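Local coordinates for galactose mutarotase-like protein (Clostridium acetobutylicum, PDB 3OS7), which probably binds carbohydrate and may interconvert the anomers of aldose sugars, as aldose 1-epimerases of the galactose mutarotase family do, at residues C20-A25 against E29-P34; V41-T46 against V50-T55; S156-L159 against L164-T167. All coordinates share one frame; numbering follows the deposited sequence.

Contact 1. Residues C20-A25 against E29-P34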
loop_
_atom_site.group_PDB
_atom_site.type_symbol
_atom_site.label_atom_id
_atom_site.label_comp_id
_atom_site.label_asym_id
_atom_site.label_seq_id
_atom_site.Cartn_x
_atom_site.Cartn_y
_atom_site.Cartn_z
ATOM N N CYS A 20 10.620 6.893 16.397
ATOM C CA CYS A 20 10.524 5.953 15.292
ATOM C C CYS A 20 10.998 4.619 15.837
ATOM O O CYS A 20 11.644 4.576 16.904
ATOM C CB CYS A 20 11.346 6.426 14.115
ATOM S SG CYS A 20 13.140 6.367 14.291
ATOM N N ILE A 21 10.616 3.541 15.166
ATOM C CA ILE A 21 11.095 2.213 15.514
ATOM C C ILE A 21 11.869 1.621 14.351
ATOM O O ILE A 21 11.330 1.489 13.232
ATOM C CB ILE A 21 9.932 1.240 15.913
ATOM C CG1 ILE A 21 8.997 1.819 16.984
ATOM C CG2 ILE A 21 10.513 -0.130 16.323
ATOM C CD1 ILE A 21 9.598 1.950 18.349
ATOM N N ARG A 22 13.140 1.295 14.596
ATOM C CA ARG A 22 13.977 0.566 13.655
ATOM C C ARG A 22 14.014 -0.897 14.105
ATOM O O ARG A 22 14.152 -1.180 15.290
ATOM C CB ARG A 22 15.376 1.131 13.691
ATOM C CG ARG A 22 16.164 0.985 12.448
ATOM C CD ARG A 22 17.453 1.817 12.538
ATOM N NE ARG A 22 17.240 3.257 12.701
ATOM C CZ ARG A 22 17.115 4.141 11.705
ATOM N NH1 ARG A 22 17.126 3.766 10.434
ATOM N NH2 ARG A 22 16.946 5.419 11.984
ATOM N N PHE A 23 13.846 -1.823 13.177
ATOM C CA PHE A 23 13.792 -3.244 13.553
ATOM C C PHE A 23 14.480 -4.098 12.506
ATOM O O PHE A 23 14.495 -3.752 11.329
ATOM C CB PHE A 23 12.353 -3.713 13.925
ATOM C CG PHE A 23 11.277 -3.502 12.866
ATOM C CD1 PHE A 23 10.857 -2.234 12.499
ATOM C CD2 PHE A 23 10.584 -4.591 12.341
ATOM C CE1 PHE A 23 9.824 -2.057 11.592
ATOM C CE2 PHE A 23 9.580 -4.416 11.389
ATOM C CZ PHE A 23 9.200 -3.148 11.012
ATOM N N ALA A 24 15.052 -5.215 12.959
ATOM C CA ALA A 24 15.962 -6.005 12.161
ATOM C C ALA A 24 15.791 -7.480 12.499
ATOM O O ALA A 24 15.677 -7.849 13.679
ATOM C CB ALA A 24 17.409 -5.563 12.436
ATOM N N ALA A 25 15.776 -8.313 11.464
ATOM C CA ALA A 25 15.817 -9.759 11.651
ATOM C C ALA A 25 16.175 -10.390 10.333
ATOM O O ALA A 25 15.815 -9.861 9.284
ATOM C CB ALA A 25 14.445 -10.289 12.154
ATOM N N GLU A 29 16.416 -4.970 7.575
ATOM C CA GLU A 29 16.194 -3.898 8.519
ATOM C C GLU A 29 15.088 -2.980 7.977
ATOM O O GLU A 29 15.055 -2.684 6.765
ATOM C CB GLU A 29 17.487 -3.111 8.725
ATOM C CG GLU A 29 17.370 -1.973 9.723
ATOM C CD GLU A 29 18.686 -1.232 9.900
ATOM O OE1 GLU A 29 19.747 -1.907 9.867
ATOM O OE2 GLU A 29 18.634 0.013 10.057
ATOM N N ALA A 30 14.184 -2.565 8.856
ATOM C CA ALA A 30 13.073 -1.679 8.530
ATOM C C ALA A 30 13.007 -0.474 9.476
ATOM O O ALA A 30 13.554 -0.494 10.588
ATOM C CB ALA A 30 11.753 -2.412 8.554
ATOM N N LEU A 31 12.303 0.545 9.034
ATOM C CA LEU A 31 12.099 1.761 9.836
ATOM C C LEU A 31 10.639 2.152 9.697
ATOM O O LEU A 31 10.162 2.333 8.587
ATOM C CB LEU A 31 13.013 2.880 9.335
ATOM C CG LEU A 31 12.854 4.245 10.014
ATOM C CD1 LEU A 31 13.103 4.127 11.521
ATOM C CD2 LEU A 31 13.813 5.231 9.332
ATOM N N ILE A 32 9.942 2.313 10.826
ATOM C CA ILE A 32 8.574 2.706 10.836
ATOM C C ILE A 32 8.391 4.027 11.605
ATOM O O ILE A 32 9.077 4.278 12.608
ATOM C CB ILE A 32 7.657 1.583 11.406
ATOM C CG1 ILE A 32 6.173 1.884 11.143
ATOM C CG2 ILE A 32 7.905 1.342 12.911
ATOM C CD1 ILE A 32 5.254 0.676 11.511
ATOM N N ILE A 33 7.499 4.873 11.073
ATOM C CA ILE A 33 7.224 6.202 11.651
ATOM C C ILE A 33 5.772 6.277 12.168
ATOM O O ILE A 33 4.846 6.643 11.421
ATOM C CB ILE A 33 7.432 7.344 10.646
ATOM C CG1 ILE A 33 8.731 7.191 9.827
ATOM C CG2 ILE A 33 7.420 8.700 11.413
ATOM C CD1 ILE A 33 10.001 7.210 10.641
ATOM N N PRO A 34 5.563 5.942 13.446
ATOM C CA PRO A 34 4.205 5.950 13.993
ATOM C C PRO A 34 3.451 7.272 13.827
ATOM O O PRO A 34 2.274 7.252 13.442
ATOM C CB PRO A 34 4.413 5.584 15.465
ATOM C CG PRO A 34 5.679 4.794 15.466
ATOM C CD PRO A 34 6.544 5.429 14.413
#

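Contact 2. Residues V41-T46 against V50-T55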
loop_
_atom_site.group_PDB
_atom_site.type_symbol
_atom_site.label_atom_id
_atom_site.label_comp_id
_atom_site.label_asym_id
_atom_site.label_seq_id
_atom_site.Cartn_x
_atom_site.Cartn_y
_atom_site.Cartn_z
ATOM N N VAL A 41 8.973 3.309 6.057
ATOM C CA VAL A 41 9.639 4.113 5.039
ATOM C C VAL A 41 10.930 3.534 4.525
ATOM O O VAL A 41 11.469 4.007 3.524
ATOM C CB VAL A 41 9.915 5.553 5.540
ATOM C CG1 VAL A 41 8.604 6.250 5.822
ATOM C CG2 VAL A 41 10.883 5.596 6.761
ATOM N N GLU A 42 11.419 2.495 5.183
ATOM C CA GLU A 42 12.612 1.803 4.748
ATOM C C GLU A 42 12.509 0.303 5.001
ATOM O O GLU A 42 12.051 -0.103 6.040
ATOM C CB GLU A 42 13.833 2.363 5.496
ATOM C CG GLU A 42 15.123 1.995 4.794
ATOM C CD GLU A 42 16.323 2.687 5.393
ATOM O OE1 GLU A 42 16.490 2.571 6.622
ATOM O OE2 GLU A 42 17.073 3.347 4.634
ATOM N N LEU A 43 12.910 -0.495 4.012
ATOM C CA LEU A 43 13.074 -1.945 4.148
ATOM C C LEU A 43 14.282 -2.328 3.303
ATOM O O LEU A 43 14.259 -2.166 2.071
ATOM C CB LEU A 43 11.873 -2.705 3.640
ATOM C CG LEU A 43 12.022 -4.234 3.689
ATOM C CD1 LEU A 43 12.185 -4.761 5.150
ATOM C CD2 LEU A 43 10.871 -4.923 2.978
ATOM N N LYS A 44 15.360 -2.741 3.955
ATOM C CA LYS A 44 16.587 -3.006 3.212
ATOM C C LYS A 44 17.238 -4.301 3.648
ATOM O O LYS A 44 16.924 -4.830 4.705
ATOM C CB LYS A 44 17.551 -1.828 3.353
ATOM C CG LYS A 44 17.953 -1.517 4.763
ATOM C CD LYS A 44 18.688 -0.166 4.863
ATOM C CE LYS A 44 19.297 -0.019 6.240
ATOM N NZ LYS A 44 20.221 1.143 6.323
ATOM N N ASP A 45 18.147 -4.796 2.825
ATOM C CA ASP A 45 19.042 -5.928 3.172
ATOM C C ASP A 45 20.435 -5.393 2.894
ATOM O O ASP A 45 20.878 -5.378 1.744
ATOM C CB ASP A 45 18.717 -7.166 2.310
ATOM C CG ASP A 45 19.581 -8.430 2.663
ATOM O OD1 ASP A 45 20.773 -8.302 2.978
ATOM O OD2 ASP A 45 19.046 -9.571 2.605
ATOM N N THR A 46 21.111 -4.903 3.927
ATOM C CA THR A 46 22.361 -4.174 3.708
ATOM C C THR A 46 23.447 -5.087 3.092
ATOM O O THR A 46 24.230 -4.632 2.258
ATOM C CB THR A 46 22.869 -3.487 4.997
ATOM O OG1 THR A 46 23.047 -4.465 6.017
ATOM C CG2 THR A 46 21.864 -2.442 5.480
ATOM N N VAL A 50 20.443 -4.006 -1.112
ATOM C CA VAL A 50 19.115 -3.760 -1.681
ATOM C C VAL A 50 18.334 -2.898 -0.710
ATOM O O VAL A 50 18.331 -3.177 0.508
ATOM C CB VAL A 50 18.355 -5.055 -1.965
ATOM C CG1 VAL A 50 16.897 -4.768 -2.339
ATOM C CG2 VAL A 50 19.060 -5.860 -3.074
ATOM N N THR A 51 17.721 -1.829 -1.228
ATOM C CA THR A 51 16.770 -1.045 -0.457
ATOM C C THR A 51 15.460 -0.990 -1.250
ATOM O O THR A 51 15.390 -0.429 -2.346
ATOM C CB THR A 51 17.285 0.358 -0.037
ATOM O OG1 THR A 51 16.224 1.067 0.610
ATOM C CG2 THR A 51 17.788 1.165 -1.209
ATOM N N ILE A 52 14.431 -1.602 -0.687
ATOM C CA ILE A 52 13.176 -1.837 -1.427
ATOM C C ILE A 52 12.260 -0.615 -1.522
ATOM O O ILE A 52 11.720 -0.313 -2.582
ATOM C CB ILE A 52 12.390 -2.977 -0.789
ATOM C CG1 ILE A 52 13.181 -4.283 -0.881
ATOM C CG2 ILE A 52 10.973 -3.092 -1.418
ATOM C CD1 ILE A 52 12.492 -5.465 -0.180
ATOM N N LEU A 53 12.034 0.045 -0.404
ATOM C CA LEU A 53 11.013 1.089 -0.306
ATOM C C LEU A 53 11.625 2.479 -0.444
ATOM O O LEU A 53 12.698 2.760 0.102
ATOM C CB LEU A 53 10.260 1.043 1.041
ATOM C CG LEU A 53 9.451 -0.227 1.304
ATOM C CD1 LEU A 53 8.990 -0.354 2.763
ATOM C CD2 LEU A 53 8.282 -0.347 0.287
ATOM N N ARG A 54 10.889 3.353 -1.113
ATOM C CA ARG A 54 11.346 4.721 -1.296
ATOM C C ARG A 54 11.298 5.451 0.038
ATOM O O ARG A 54 10.244 5.550 0.642
ATOM C CB ARG A 54 10.492 5.439 -2.323
ATOM C CG ARG A 54 11.128 6.767 -2.731
ATOM C CD ARG A 54 10.101 7.626 -3.338
ATOM N NE ARG A 54 10.668 8.790 -3.991
ATOM C CZ ARG A 54 10.035 9.944 -4.144
ATOM N NH1 ARG A 54 8.785 10.106 -3.717
ATOM N NH2 ARG A 54 10.649 10.929 -4.789
ATOM N N THR A 55 12.450 5.969 0.470
ATOM C CA THR A 55 12.643 6.550 1.804
ATOM C C THR A 55 12.918 8.058 1.676
ATOM O O THR A 55 13.677 8.461 0.792
ATOM C CB THR A 55 13.876 5.910 2.503
ATOM O OG1 THR A 55 13.820 4.472 2.421
ATOM C CG2 THR A 55 14.015 6.353 3.985
HETATM O O HOH W 1 17.201 3.175 1.917
HETATM O O HOH W 2 13.836 0.989 1.674
#

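Contact 3. Residues S156-L159 against L164-T167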
loop_
_atom_site.group_PDB
_atom_site.type_symbol
_atom_site.label_atom_id
_atom_site.label_comp_id
_atom_site.label_asym_id
_atom_site.label_seq_id
_atom_site.Cartn_x
_atom_site.Cartn_y
_atom_site.Cartn_z
ATOM N N SER A 156 0.451 -4.856 11.597
ATOM C CA SER A 156 1.311 -5.785 12.292
ATOM C C SER A 156 2.435 -6.247 11.374
ATOM O O SER A 156 2.221 -6.979 10.396
ATOM C CB SER A 156 0.490 -6.967 12.807
ATOM O OG SER A 156 1.336 -7.835 13.550
ATOM N N TYR A 157 3.644 -5.778 11.661
ATOM C CA TYR A 157 4.792 -6.061 10.830
ATOM C C TYR A 157 5.690 -7.096 11.454
ATOM O O TYR A 157 6.168 -6.918 12.571
ATOM C CB TYR A 157 5.573 -4.772 10.579
ATOM C CG TYR A 157 4.885 -3.875 9.596
ATOM C CD1 TYR A 157 4.888 -4.199 8.234
ATOM C CD2 TYR A 157 4.235 -2.738 9.986
ATOM C CE1 TYR A 157 4.283 -3.395 7.310
ATOM C CE2 TYR A 157 3.616 -1.919 9.041
ATOM C CZ TYR A 157 3.641 -2.263 7.707
ATOM O OH TYR A 157 3.024 -1.475 6.740
ATOM N N GLU A 158 5.925 -8.186 10.733
ATOM C CA GLU A 158 6.805 -9.227 11.206
ATOM C C GLU A 158 7.977 -9.329 10.247
ATOM O O GLU A 158 7.835 -9.688 9.078
ATOM C CB GLU A 158 6.072 -10.554 11.306
ATOM C CG GLU A 158 6.982 -11.734 11.587
ATOM C CD GLU A 158 6.337 -13.057 11.135
ATOM O OE1 GLU A 158 5.376 -13.453 11.828
ATOM O OE2 GLU A 158 6.764 -13.650 10.083
ATOM N N LEU A 159 9.155 -9.040 10.756
ATOM C CA LEU A 159 10.361 -9.150 9.955
ATOM C C LEU A 159 11.124 -10.441 10.308
ATOM O O LEU A 159 11.245 -10.802 11.481
ATOM C CB LEU A 159 11.218 -7.918 10.206
ATOM C CG LEU A 159 12.364 -7.584 9.269
ATOM C CD1 LEU A 159 11.894 -7.453 7.802
ATOM C CD2 LEU A 159 13.036 -6.270 9.774
ATOM N N LEU A 164 9.600 -9.122 5.034
ATOM C CA LEU A 164 8.622 -8.393 5.824
ATOM C C LEU A 164 7.222 -8.924 5.538
ATOM O O LEU A 164 6.825 -8.985 4.396
ATOM C CB LEU A 164 8.653 -6.897 5.494
ATOM C CG LEU A 164 7.730 -5.999 6.332
ATOM C CD1 LEU A 164 8.219 -5.954 7.783
ATOM C CD2 LEU A 164 7.704 -4.538 5.761
ATOM N N LYS A 165 6.503 -9.299 6.592
ATOM C CA LYS A 165 5.086 -9.664 6.501
ATOM C C LYS A 165 4.254 -8.583 7.176
ATOM O O LYS A 165 4.511 -8.162 8.319
ATOM C CB LYS A 165 4.828 -11.015 7.177
ATOM C CG LYS A 165 3.413 -11.523 7.059
ATOM C CD LYS A 165 3.295 -13.007 7.483
ATOM C CE LYS A 165 2.858 -13.221 8.854
ATOM N NZ LYS A 165 2.180 -14.569 8.945
ATOM N N GLN A 166 3.306 -8.080 6.417
ATOM C CA GLN A 166 2.441 -7.012 6.823
ATOM C C GLN A 166 1.030 -7.592 6.941
ATOM O O GLN A 166 0.435 -7.993 5.929
ATOM C CB GLN A 166 2.470 -5.937 5.733
ATOM C CG GLN A 166 1.406 -4.842 5.869
ATOM C CD GLN A 166 1.297 -4.042 4.597
ATOM O OE1 GLN A 166 1.914 -2.979 4.450
ATOM N NE2 GLN A 166 0.579 -4.590 3.634
ATOM N N THR A 167 0.485 -7.614 8.155
ATOM C CA THR A 167 -0.919 -7.979 8.367
ATOM C C THR A 167 -1.674 -6.698 8.743
ATOM O O THR A 167 -1.425 -6.094 9.791
ATOM C CB THR A 167 -1.084 -9.109 9.438
ATOM O OG1 THR A 167 -0.336 -10.264 9.046
ATOM C CG2 THR A 167 -2.557 -9.538 9.598
HETATM O O HOH W 3 2.298 -9.799 9.985
#

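Contact 1. Residues C20-A25 against E29-P34
Ile-21 and Ile-32, and two residues further on Phe-23 and Ala-30, form the hydrogen-bonded pairs of an antiparallel hairpin in which segments 20-25 and 29-33 have directions 160° apart. Each pair is closed by two N-H...O bonds; the shortest runs from Ala-30 N to Phe-23 O at 2.8 Å. Residues of the non-hydrogen-bonded pairs add CA-H...O contacts, as from Arg-22 CA to Ala-30 O (3.3 Å).

The face bearing Ile-21, Phe-23, Ala-30 and Ile-32 is apolar. With chi1 at 56°, Phe-23 CG sits between the backbone N and the carbonyl carbon, and the ring is thereby folded across the neighbouring strand. Ala-30 CB lies over one ring face, a CH-pi contact 3.8 Å from the centroid, while Ile-32 CG2 presses on Ile-21 CB at 3.6 Å. Val-131 of strand 128-137 and Tyr-157 and Leu-159 of strand 151-160 cover this side.

On the other face Leu-31 reaches two partners: CD1 meets Cys-20 SG at 3.6 Å and also lies over the centre of the Arg-22 guanidinium, which a bend at chi3 (-61°) brings there. Glu-29 OE2 stands near the guanidinium plane, 4.1 Å from Arg-22 NH1, too far for a salt bridge; its nearest approach is to the methylene CD of Arg-22. The salt bridge of Arg-22 goes through NE to Glu-12 on strand 8-14.

The hairpin is thus two-sided: one apolar face buried against a second layer of strands, the other mixing apolar cover with charge, where Glu-29 probably adds a weaker electrostatic pull to that of Glu-12.

Contact 2. Residues V41-T46 against V50-T55
Lys-44 and Thr-51, with Asp-45 and Val-50 beside them, pair antiparallel at the closed end of a hairpin, after which 52-55 leaves strand geometry and follows strand 39-45 as a loop. Two backbone bonds close the Asp-45 and Val-50 pair, and Ile-52 N adds a third, 2.8 Å from Leu-43 O.

Leu-43 carries the apolar contact. Its side chain and that of Ile-52 lie alongside each other and point the same way, Leu-43 CD2 meeting Ile-52 CD1 at 3.6 Å, while Leu-43 CB receives Leu-53 CD1 at 3.8 Å. From the facing layer of this antiparallel beta-sandwich, the galactose mutarotase-like fold, Leu-336 of strand 329-340 packs on Leu-43 and Ile-338 on Ile-52.

Polar contacts take over towards Val-41. Thr-55 turns its hydroxyl beside its own backbone N (chi1 -49°), from where OG1 donates to Val-41 O at 2.6 Å, approaching 19° off the carbonyl plane. Thr-55 OG1 also rests against the methylene CG of Glu-42, the two side chains crossing at a slant. The hydroxyl of Thr-51 is held by two waters. One donates to Glu-42 OE2 at 2.7 Å and joins that carboxylate to Thr-51 OG1. The other lies 2.6 Å from Thr-51 OG1, accepts from Leu-43 N and donates to Leu-53 O, so it stands between the two segments where they diverge.

Direct sheet pairing therefore gives way to water-mediated links as 52-55 peels off. The second water satisfies backbone groups of both segments, and the hydroxyl of Thr-55 takes the place of a peptide N-H at Val-41 O, so the loop stays joined to strand 39-45 without regular strand pairing.

Contact 3. Residues S156-L159 against L164-T167
Tyr-157 and Gln-166 lie alongside each other on the buried face of this antiparallel hairpin, pointing the same way. Tyr-157 CE1 is 3.5 Å from Gln-166 CB, and the ring and amide planes stand 62° apart. At the far end Tyr-157 OH is 3.0 Å from Gln-166 OE1, a possible hydrogen bond, since the phenol proton has another acceptor within reach. Leu-164 CD2 touches Tyr-157 CD1 at 3.8 Å, and Leu-159 CD1 meets Leu-164 CD1 a little further off.

The opposite face is looser. Glu-158 OE1 and Lys-165 NZ remain 4.4 Å apart, beyond a salt bridge; the lysine, bent at chi3 (97°), offers CE instead to the carboxylate. A water donates to Ser-156 O at 2.9 Å and also binds Thr-167 OG1. Four backbone N-H...O bonds hold the two strands together, two each at the Ser-156/Thr-167 and Glu-158/Lys-165 pairs.

In the beta-sandwich of the galactose mutarotase-like fold, strand 128-137 flanks strand 151-160, where Ser-156 OG is hydrogen-bonded to Glu-132, and strand 329-340 flanks strand 163-172. Val-40 and Leu-43 of strand 39-45 pack on the buried face, as does Tyr-184 of strand 178-189.

Overall arrangement
Contacts 1 and 2 are successive hairpins of one five-stranded antiparallel sheet, joined where strands 28-33 and 39-45 pair; contact 3 belongs to another layer of strands packed against it. Their apolar faces meet between the layers: Ile-32 touches Tyr-157, and Leu-43 touches both Leu-159 and Leu-164, so this interior is shared by all three. Contact 1 is the most buried, while contacts 2 and 3 each combine buried and partly exposed residues. Regular backbone ladders close contacts 1 and 3, and their cross-strand charged pairs stay beyond salt-bridge distance. Contact 2 keeps three backbone bonds, then turns to water and a threonine hydroxyl once its second segment leaves strand geometry.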